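Local structure of putative NADPH-dependent oxidoreductase (Desulfitobacterium hafniense DCB-2, 3DB2) at residues G14-V19 and I71-N76; A21-K26 and S262-T267; E28-V33 and V305-V310. The protein is probably an NADPH-dependent oxidoreductase of the GFO/IDH/MocA family, joining a Rossmann-type nucleotide-binding domain to a second, sheet-based domain. All coordinates share one frame; numbering follows the deposited sequence.

Contact 1 of 3, residues G14-V19 and I71-N76; sequences GRWAYV and IITVPN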
loop_
_atom_site.group_PDB
_atom_site.type_symbol
_atom_site.label_atom_id
_atom_site.label_comp_id
_atom_site.label_asym_id
_atom_site.label_seq_id
_atom_site.Cartn_x
_atom_site.Cartn_y
_atom_site.Cartn_z
ATOM N N GLY C 14 8.362 21.041 -26.409
ATOM C CA GLY C 14 8.909 21.090 -25.072
ATOM C C GLY C 14 9.919 19.994 -24.803
ATOM O O GLY C 14 10.403 19.225 -25.618
ATOM N N ARG C 15 10.321 19.886 -23.554
ATOM C CA ARG C 15 11.255 18.912 -23.026
ATOM C C ARG C 15 10.900 17.503 -23.471
ATOM O O ARG C 15 11.722 16.819 -24.056
ATOM C CB ARG C 15 11.223 19.020 -21.482
ATOM N N TRP C 16 9.677 17.075 -23.179
ATOM C CA TRP C 16 9.257 15.708 -23.464
ATOM C C TRP C 16 9.319 15.439 -24.955
ATOM O O TRP C 16 9.645 14.323 -25.359
ATOM C CB TRP C 16 7.848 15.432 -22.889
ATOM C CG TRP C 16 7.592 13.948 -22.961
ATOM C CD1 TRP C 16 6.637 13.331 -23.721
ATOM C CD2 TRP C 16 8.306 12.918 -22.257
ATOM N NE1 TRP C 16 6.714 11.973 -23.528
ATOM C CE2 TRP C 16 7.727 11.699 -22.634
ATOM C CE3 TRP C 16 9.372 12.917 -21.343
ATOM C CZ2 TRP C 16 8.184 10.482 -22.128
ATOM C CZ3 TRP C 16 9.835 11.710 -20.833
ATOM C CH2 TRP C 16 9.222 10.520 -21.244
ATOM N N ALA C 17 9.068 16.432 -25.818
ATOM C CA ALA C 17 9.253 16.177 -27.242
ATOM C C ALA C 17 10.626 15.683 -27.621
ATOM O O ALA C 17 10.810 14.886 -28.537
ATOM C CB ALA C 17 8.971 17.471 -28.011
ATOM N N TYR C 18 11.669 16.181 -26.951
ATOM C CA TYR C 18 13.042 15.791 -27.213
ATOM C C TYR C 18 13.372 14.406 -26.628
ATOM O O TYR C 18 14.092 13.581 -27.178
ATOM C CB TYR C 18 13.976 16.843 -26.597
ATOM C CG TYR C 18 13.994 18.186 -27.291
ATOM C CD1 TYR C 18 12.968 19.107 -27.201
ATOM C CD2 TYR C 18 15.085 18.520 -28.080
ATOM C CE1 TYR C 18 13.014 20.325 -27.862
ATOM C CE2 TYR C 18 15.150 19.729 -28.738
ATOM C CZ TYR C 18 14.121 20.633 -28.627
ATOM O OH TYR C 18 14.242 21.826 -29.307
ATOM N N VAL C 19 12.875 14.143 -25.429
ATOM C CA VAL C 19 13.043 12.792 -24.872
ATOM C C VAL C 19 12.429 11.778 -25.828
ATOM O O VAL C 19 13.085 10.758 -26.057
ATOM C CB VAL C 19 12.417 12.687 -23.482
ATOM C CG1 VAL C 19 12.377 11.266 -22.924
ATOM C CG2 VAL C 19 13.221 13.579 -22.540
ATOM N N ILE C 71 2.977 13.190 -33.627
ATOM C CA ILE C 71 3.426 12.846 -32.269
ATOM C C ILE C 71 3.186 14.071 -31.402
ATOM O O ILE C 71 3.939 15.055 -31.451
ATOM C CB ILE C 71 4.880 12.386 -32.335
ATOM C CG1 ILE C 71 5.031 11.103 -33.191
ATOM C CG2 ILE C 71 5.476 12.200 -30.940
ATOM C CD1 ILE C 71 6.443 10.730 -33.503
ATOM N N ILE C 72 2.101 14.058 -30.638
ATOM C CA ILE C 72 1.548 15.193 -29.931
ATOM C C ILE C 72 2.003 15.215 -28.480
ATOM O O ILE C 72 1.606 14.364 -27.680
ATOM C CB ILE C 72 0.001 15.193 -29.999
ATOM C CG1 ILE C 72 -0.470 15.231 -31.455
ATOM C CG2 ILE C 72 -0.652 16.298 -29.182
ATOM C CD1 ILE C 72 -1.951 14.987 -31.639
ATOM N N THR C 73 2.827 16.188 -28.157
ATOM C CA THR C 73 3.379 16.394 -26.824
ATOM C C THR C 73 3.093 17.825 -26.366
ATOM O O THR C 73 4.000 18.517 -25.920
ATOM C CB THR C 73 4.888 16.121 -26.783
ATOM O OG1 THR C 73 5.574 16.848 -27.798
ATOM C CG2 THR C 73 5.251 14.665 -27.122
ATOM N N VAL C 74 1.857 18.236 -26.513
ATOM C CA VAL C 74 1.340 19.547 -26.136
ATOM C C VAL C 74 0.664 19.450 -24.774
ATOM O O VAL C 74 0.472 18.300 -24.345
ATOM C CB VAL C 74 0.346 20.037 -27.193
ATOM C CG1 VAL C 74 0.959 20.017 -28.586
ATOM C CG2 VAL C 74 -0.908 19.162 -27.135
ATOM N N PRO C 75 0.327 20.551 -24.125
ATOM C CA PRO C 75 -0.335 20.449 -22.825
ATOM C C PRO C 75 -1.653 19.685 -22.828
ATOM O O PRO C 75 -2.395 19.770 -23.797
ATOM C CB PRO C 75 -0.667 21.907 -22.458
ATOM C CG PRO C 75 0.216 22.752 -23.305
ATOM C CD PRO C 75 0.551 21.957 -24.522
ATOM N N ASN C 76 -1.942 18.971 -21.727
ATOM C CA ASN C 76 -3.088 18.079 -21.681
ATOM C C ASN C 76 -4.410 18.690 -22.122
ATOM O O ASN C 76 -5.280 17.945 -22.595
ATOM C CB ASN C 76 -3.331 17.520 -20.253
ATOM C CG ASN C 76 -2.113 16.653 -19.919
ATOM O OD1 ASN C 76 -1.445 16.150 -20.837
ATOM N ND2 ASN C 76 -1.806 16.505 -18.635
HETATM O O HOH W 1 7.027 18.501 -25.151
#
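Thr73 meets Ala17 and Trp16 through both branches of its side chain: with chi1 at 52°, OG1 stands between the backbone N and the carbonyl carbon, while CG2 is turned beside the N. Trp16 answers with its CG anti to the backbone N (chi1 -168°), which swings the indole over to the threonine methyl. There CG2 comes to 3.9 Å from Trp16 CD1, approaching the ring obliquely, and the two side chains cross at about a right angle. The other branch, OG1, lies 3.5 Å from Ala17 CB; its hydrogen bond goes to the carbonyl O of Gly12. The indole NE1 is hydrogen-bonded to Glu96 OE2, and Val19 CB lies 3.6 Å above the plane of the indole, toward its rim. A water bridges the backbones, accepting from Ala17 N at 3.0 Å and donating to Thr73 O at 3.1 Å; it thereby serves an amide in the first turn of helix 15-24, where no earlier helical carbonyl is available. Gly14 occupies the N-cap position of this helix. Glycine-rich turn, helix start and the C-terminal end of strand 69-72 together make the arrangement of a Rossmann fold, and the spacing of Gly12, Gly14 and Ala17 is consistent with a dinucleotide-binding turn of the GxGxxA type.

Contact 2 of 3, residues A21-K26 and S262-T267; sequences ADAYTK and SNSDVT
The C-terminal part of helix 15-24 and the residues after it face an irregular loop, 262-267, their backbones coming nearest where the CA atoms of Ala23 and Ser264 lie 6.9 Å apart. Both of these residues point their CB toward the opposite segment, and Ala23 CB sits 3.5 Å from Ser264 OG. That hydroxyl, placed between its own backbone N and carbonyl carbon (chi1 65°), is hydrogen-bonded to Asp301 OD1, so the methyl packs against a polar atom already engaged. Farther out, Lys26 reaches across as an extended chain beyond CG and brings NZ to 3.5 Å from Asp265 OD2. This is a long salt bridge between exposed residues, the lysine and aspartate side chains crossing at about a right angle. The helix belongs to the Rossmann domain, being the one that follows its first strand, 6-11, whereas the loop joins strands 250-256 and 271-278 of the large mixed sheet; the contact therefore spans the two domains. Leu303 of helix 302-316 packs on both Ala23 and Ser264. Within the loop, Asn263 centres an inverse gamma turn, and its OD1 receives Ser262 OG from above the carbonyl plane. On the helix side, Ala21 O is gripped twice by Thr25, from N at 3.0 Å and from OG1 at 2.8 Å, the two donors arriving from opposite faces of the carbonyl plane.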
loop_
_atom_site.group_PDB
_atom_site.type_symbol
_atom_site.label_atom_id
_atom_site.label_comp_id
_atom_site.label_asym_id
_atom_site.label_seq_id
_atom_site.Cartn_x
_atom_site.Cartn_y
_atom_site.Cartn_z
ATOM N N ALA C 21 11.868 12.076 -29.151
ATOM C CA ALA C 21 12.623 11.968 -30.396
ATOM C C ALA C 21 13.976 11.300 -30.199
ATOM O O ALA C 21 14.459 10.569 -31.062
ATOM C CB ALA C 21 12.781 13.364 -31.010
ATOM N N ASP C 22 14.625 11.534 -29.074
ATOM C CA ASP C 22 15.863 10.843 -28.757
ATOM C C ASP C 22 15.668 9.334 -28.863
ATOM O O ASP C 22 16.492 8.548 -29.316
ATOM C CB ASP C 22 16.321 11.236 -27.354
ATOM C CG ASP C 22 17.008 12.585 -27.333
ATOM O OD1 ASP C 22 17.170 13.193 -28.412
ATOM O OD2 ASP C 22 17.359 13.036 -26.221
ATOM N N ALA C 23 14.495 8.847 -28.465
ATOM C CA ALA C 23 14.249 7.409 -28.642
ATOM C C ALA C 23 13.752 7.046 -30.025
ATOM O O ALA C 23 14.300 6.127 -30.662
ATOM C CB ALA C 23 13.263 7.004 -27.552
ATOM N N TYR C 24 12.708 7.708 -30.536
ATOM C CA TYR C 24 12.028 7.174 -31.723
ATOM C C TYR C 24 12.856 7.408 -32.980
ATOM O O TYR C 24 12.661 6.687 -33.970
ATOM C CB TYR C 24 10.598 7.679 -31.890
ATOM C CG TYR C 24 10.284 9.124 -32.105
ATOM C CD1 TYR C 24 10.571 9.750 -33.318
ATOM C CD2 TYR C 24 9.703 9.890 -31.109
ATOM C CE1 TYR C 24 10.293 11.083 -33.535
ATOM C CE2 TYR C 24 9.416 11.237 -31.308
ATOM C CZ TYR C 24 9.718 11.813 -32.534
ATOM O OH TYR C 24 9.447 13.145 -32.768
ATOM N N THR C 25 13.748 8.402 -32.993
ATOM C CA THR C 25 14.439 8.615 -34.287
ATOM C C THR C 25 15.496 7.536 -34.491
ATOM O O THR C 25 16.095 7.449 -35.564
ATOM C CB THR C 25 15.054 10.015 -34.388
ATOM O OG1 THR C 25 16.017 10.211 -33.329
ATOM C CG2 THR C 25 13.970 11.061 -34.206
ATOM N N LYS C 26 15.722 6.688 -33.490
ATOM C CA LYS C 26 16.578 5.522 -33.692
ATOM C C LYS C 26 15.935 4.446 -34.570
ATOM O O LYS C 26 16.647 3.559 -35.051
ATOM C CB LYS C 26 16.945 4.861 -32.369
ATOM C CG LYS C 26 17.549 5.787 -31.338
ATOM C CD LYS C 26 17.976 4.939 -30.138
ATOM C CE LYS C 26 18.388 5.849 -28.986
ATOM N NZ LYS C 26 18.988 5.045 -27.874
ATOM N N SER C 262 13.742 8.438 -18.856
ATOM C CA SER C 262 14.053 9.057 -20.146
ATOM C C SER C 262 15.082 8.282 -20.958
ATOM O O SER C 262 15.063 8.285 -22.193
ATOM C CB SER C 262 14.483 10.519 -19.866
ATOM O OG SER C 262 15.806 10.536 -19.343
ATOM N N ASN C 263 15.983 7.582 -20.282
ATOM C CA ASN C 263 16.980 6.723 -20.892
ATOM C C ASN C 263 16.374 5.365 -21.269
ATOM O O ASN C 263 16.719 4.338 -20.696
ATOM C CB ASN C 263 18.136 6.592 -19.907
ATOM C CG ASN C 263 18.378 7.910 -19.176
ATOM O OD1 ASN C 263 17.693 8.328 -18.247
ATOM N ND2 ASN C 263 19.400 8.617 -19.624
ATOM N N SER C 264 15.442 5.407 -22.219
ATOM C CA SER C 264 14.387 4.406 -22.441
ATOM C C SER C 264 14.954 3.048 -22.842
ATOM O O SER C 264 14.361 2.020 -22.475
ATOM C CB SER C 264 13.288 4.948 -23.324
ATOM O OG SER C 264 13.805 5.195 -24.602
ATOM N N ASP C 265 16.101 2.938 -23.525
ATOM C CA ASP C 265 16.588 1.616 -23.841
ATOM C C ASP C 265 17.243 0.884 -22.663
ATOM O O ASP C 265 17.500 -0.324 -22.794
ATOM C CB ASP C 265 17.614 1.629 -24.972
ATOM C CG ASP C 265 18.812 2.520 -24.743
ATOM O OD1 ASP C 265 18.842 3.298 -23.766
ATOM O OD2 ASP C 265 19.728 2.436 -25.600
ATOM N N VAL C 266 17.491 1.559 -21.567
ATOM C CA VAL C 266 18.086 0.931 -20.394
ATOM C C VAL C 266 17.282 1.082 -19.106
ATOM O O VAL C 266 17.703 0.736 -17.997
ATOM C CB VAL C 266 19.517 1.487 -20.151
ATOM C CG1 VAL C 266 20.480 1.003 -21.217
ATOM C CG2 VAL C 266 19.525 3.008 -20.101
ATOM N N THR C 267 16.076 1.621 -19.194
ATOM C CA THR C 267 15.220 1.833 -18.035
ATOM C C THR C 267 15.023 0.537 -17.234
ATOM O O THR C 267 15.127 0.556 -16.010
ATOM C CB THR C 267 13.833 2.322 -18.450
ATOM O OG1 THR C 267 14.021 3.600 -19.075
ATOM C CG2 THR C 267 12.910 2.587 -17.260
#

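Contact 3 of 3, residues E28-V33 and V305-V310; sequences EKLKLV and VEVEEV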
loop_
_atom_site.group_PDB
_atom_site.type_symbol
_atom_site.label_atom_id
_atom_site.label_comp_id
_atom_site.label_asym_id
_atom_site.label_seq_id
_atom_site.Cartn_x
_atom_site.Cartn_y
_atom_site.Cartn_z
ATOM N N GLU C 28 14.219 2.489 -37.606
ATOM C CA GLU C 28 14.173 2.250 -39.044
ATOM C C GLU C 28 12.762 2.291 -39.594
ATOM O O GLU C 28 12.530 2.318 -40.803
ATOM C CB GLU C 28 14.790 0.877 -39.341
ATOM C CG GLU C 28 16.240 0.764 -38.888
ATOM C CD GLU C 28 17.127 1.813 -39.533
ATOM O OE1 GLU C 28 16.917 3.023 -39.293
ATOM O OE2 GLU C 28 18.039 1.422 -40.291
ATOM N N LYS C 29 11.763 2.275 -38.708
ATOM C CA LYS C 29 10.361 2.266 -39.098
ATOM C C LYS C 29 9.798 3.673 -39.244
ATOM O O LYS C 29 8.699 3.821 -39.766
ATOM C CB LYS C 29 9.544 1.448 -38.075
ATOM C CG LYS C 29 9.996 -0.014 -38.097
ATOM C CD LYS C 29 9.439 -0.859 -36.979
ATOM C CE LYS C 29 8.940 -2.218 -37.453
ATOM N NZ LYS C 29 8.191 -2.910 -36.359
ATOM N N LEU C 30 10.550 4.676 -38.793
ATOM C CA LEU C 30 10.095 6.044 -38.700
ATOM C C LEU C 30 11.061 6.999 -39.405
ATOM O O LEU C 30 12.252 6.719 -39.430
ATOM C CB LEU C 30 9.997 6.490 -37.238
ATOM C CG LEU C 30 9.238 5.586 -36.275
ATOM C CD1 LEU C 30 9.399 5.993 -34.823
ATOM C CD2 LEU C 30 7.747 5.605 -36.625
ATOM N N LYS C 31 10.496 8.085 -39.909
ATOM C CA LYS C 31 11.210 9.220 -40.489
ATOM C C LYS C 31 10.616 10.529 -39.981
ATOM O O LYS C 31 9.472 10.868 -40.290
ATOM C CB LYS C 31 11.157 9.174 -42.020
ATOM C CG LYS C 31 11.492 10.448 -42.743
ATOM C CD LYS C 31 10.647 10.696 -43.977
ATOM N N LEU C 32 11.357 11.272 -39.167
ATOM C CA LEU C 32 10.897 12.595 -38.758
ATOM C C LEU C 32 11.048 13.579 -39.923
ATOM O O LEU C 32 12.178 13.866 -40.320
ATOM C CB LEU C 32 11.654 13.065 -37.545
ATOM C CG LEU C 32 11.358 14.322 -36.749
ATOM C CD1 LEU C 32 9.901 14.640 -36.503
ATOM C CD2 LEU C 32 12.029 14.206 -35.372
ATOM N N VAL C 33 9.918 14.065 -40.405
ATOM C CA VAL C 33 9.752 14.976 -41.519
ATOM C C VAL C 33 9.728 16.435 -41.088
ATOM O O VAL C 33 10.445 17.323 -41.572
ATOM C CB VAL C 33 8.414 14.689 -42.250
ATOM C CG1 VAL C 33 8.214 15.710 -43.362
ATOM C CG2 VAL C 33 8.330 13.286 -42.805
ATOM N N VAL C 305 9.387 1.675 -28.699
ATOM C CA VAL C 305 8.450 0.656 -29.176
ATOM C C VAL C 305 7.026 1.192 -29.225
ATOM O O VAL C 305 6.260 0.716 -30.076
ATOM C CB VAL C 305 8.467 -0.648 -28.370
ATOM C CG1 VAL C 305 9.836 -1.294 -28.466
ATOM C CG2 VAL C 305 8.047 -0.403 -26.918
ATOM N N GLU C 306 6.651 2.138 -28.385
ATOM C CA GLU C 306 5.253 2.594 -28.428
ATOM C C GLU C 306 4.942 3.408 -29.683
ATOM O O GLU C 306 3.855 3.264 -30.247
ATOM C CB GLU C 306 4.897 3.337 -27.155
ATOM C CG GLU C 306 5.226 4.798 -27.002
ATOM C CD GLU C 306 4.758 5.410 -25.683
ATOM O OE1 GLU C 306 3.696 5.034 -25.147
ATOM O OE2 GLU C 306 5.457 6.298 -25.161
ATOM N N VAL C 307 5.893 4.226 -30.133
ATOM C CA VAL C 307 5.740 4.950 -31.403
ATOM C C VAL C 307 5.791 3.996 -32.590
ATOM O O VAL C 307 5.000 4.079 -33.543
ATOM C CB VAL C 307 6.795 6.073 -31.507
ATOM C CG1 VAL C 307 6.586 6.910 -32.767
ATOM C CG2 VAL C 307 6.752 6.954 -30.249
ATOM N N GLU C 308 6.705 3.027 -32.561
ATOM C CA GLU C 308 6.843 2.012 -33.585
ATOM C C GLU C 308 5.582 1.162 -33.793
ATOM O O GLU C 308 5.305 0.702 -34.905
ATOM C CB GLU C 308 8.003 1.044 -33.295
ATOM C CG GLU C 308 9.364 1.669 -33.628
ATOM C CD GLU C 308 10.504 0.741 -33.260
ATOM O OE1 GLU C 308 10.313 -0.216 -32.466
ATOM O OE2 GLU C 308 11.622 0.954 -33.764
ATOM N N GLU C 309 4.826 0.954 -32.715
ATOM C CA GLU C 309 3.601 0.178 -32.787
ATOM C C GLU C 309 2.597 0.910 -33.677
ATOM O O GLU C 309 1.793 0.345 -34.422
ATOM C CB GLU C 309 3.001 0.008 -31.395
ATOM C CG GLU C 309 1.525 -0.349 -31.345
ATOM C CD GLU C 309 1.110 -0.945 -30.012
ATOM O OE1 GLU C 309 1.618 -2.031 -29.638
ATOM O OE2 GLU C 309 0.292 -0.311 -29.330
ATOM N N VAL C 310 2.594 2.244 -33.585
ATOM C CA VAL C 310 1.609 2.967 -34.414
ATOM C C VAL C 310 1.971 2.775 -35.895
ATOM O O VAL C 310 1.104 2.521 -36.726
ATOM C CB VAL C 310 1.493 4.447 -34.058
ATOM C CG1 VAL C 310 0.386 5.123 -34.875
ATOM C CG2 VAL C 310 1.190 4.628 -32.577
#
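Leu30 and Val307 meet methyl to methyl, CD1 of the leucine 3.6 Å from CG1 of the valine, with their side chains crossing at about a right angle. Val307 has CG1 anti to the backbone N (chi1 -176°), which turns this branch toward strand 30-36. Leu30 CD1 also skims the aliphatic part of Glu308, 4.5 Å from its CG. One residue back along the chain, Lys29 lies across Glu308, again nearly perpendicular: its CD packs on the glutamate's CG and carboxylate carbon CD, 4.2 Å from each. The charged ends do not pair, since Lys29 NZ stays 5.2 Å from Glu308 OE1. A bend at chi3 (136°) interrupts the lysine chain, whose amine forms a salt bridge with Asp312 of helix 302-316, while Glu308 OE2 is taken by Ser27 OG and Arg304 NE. Helix 302-316 is thus laid against the edge of strand 30-36 by the apolar pair Leu30 and Val307, to which the opposite charges of Lys29 and Glu308 probably add no more than a weak attraction; the specific ionic pairing is made with neighbours of the two segments.

In the fold
From the N terminus, helix 15-24 serves contact 1 at its start and contact 2 at its end, and strand 30-36 follows with contact 3. Contact 1 closes the shortest loop, returning just after strand 69-72 within the same Rossmann domain. Contact 2 closes a much longer one from within the second domain, at loop 262-267, and contact 3 the longest, at helix 302-316, after the chain leaves strand 290-295. No loop nests in another: all three pairs cross. Each contact touches the other two, through Ile71, Tyr24, Leu30 and Val307. Together they tie helix 15-24 to the end of strand 69-72 and to loop 262-267, and strand 30-36 to helix 302-316.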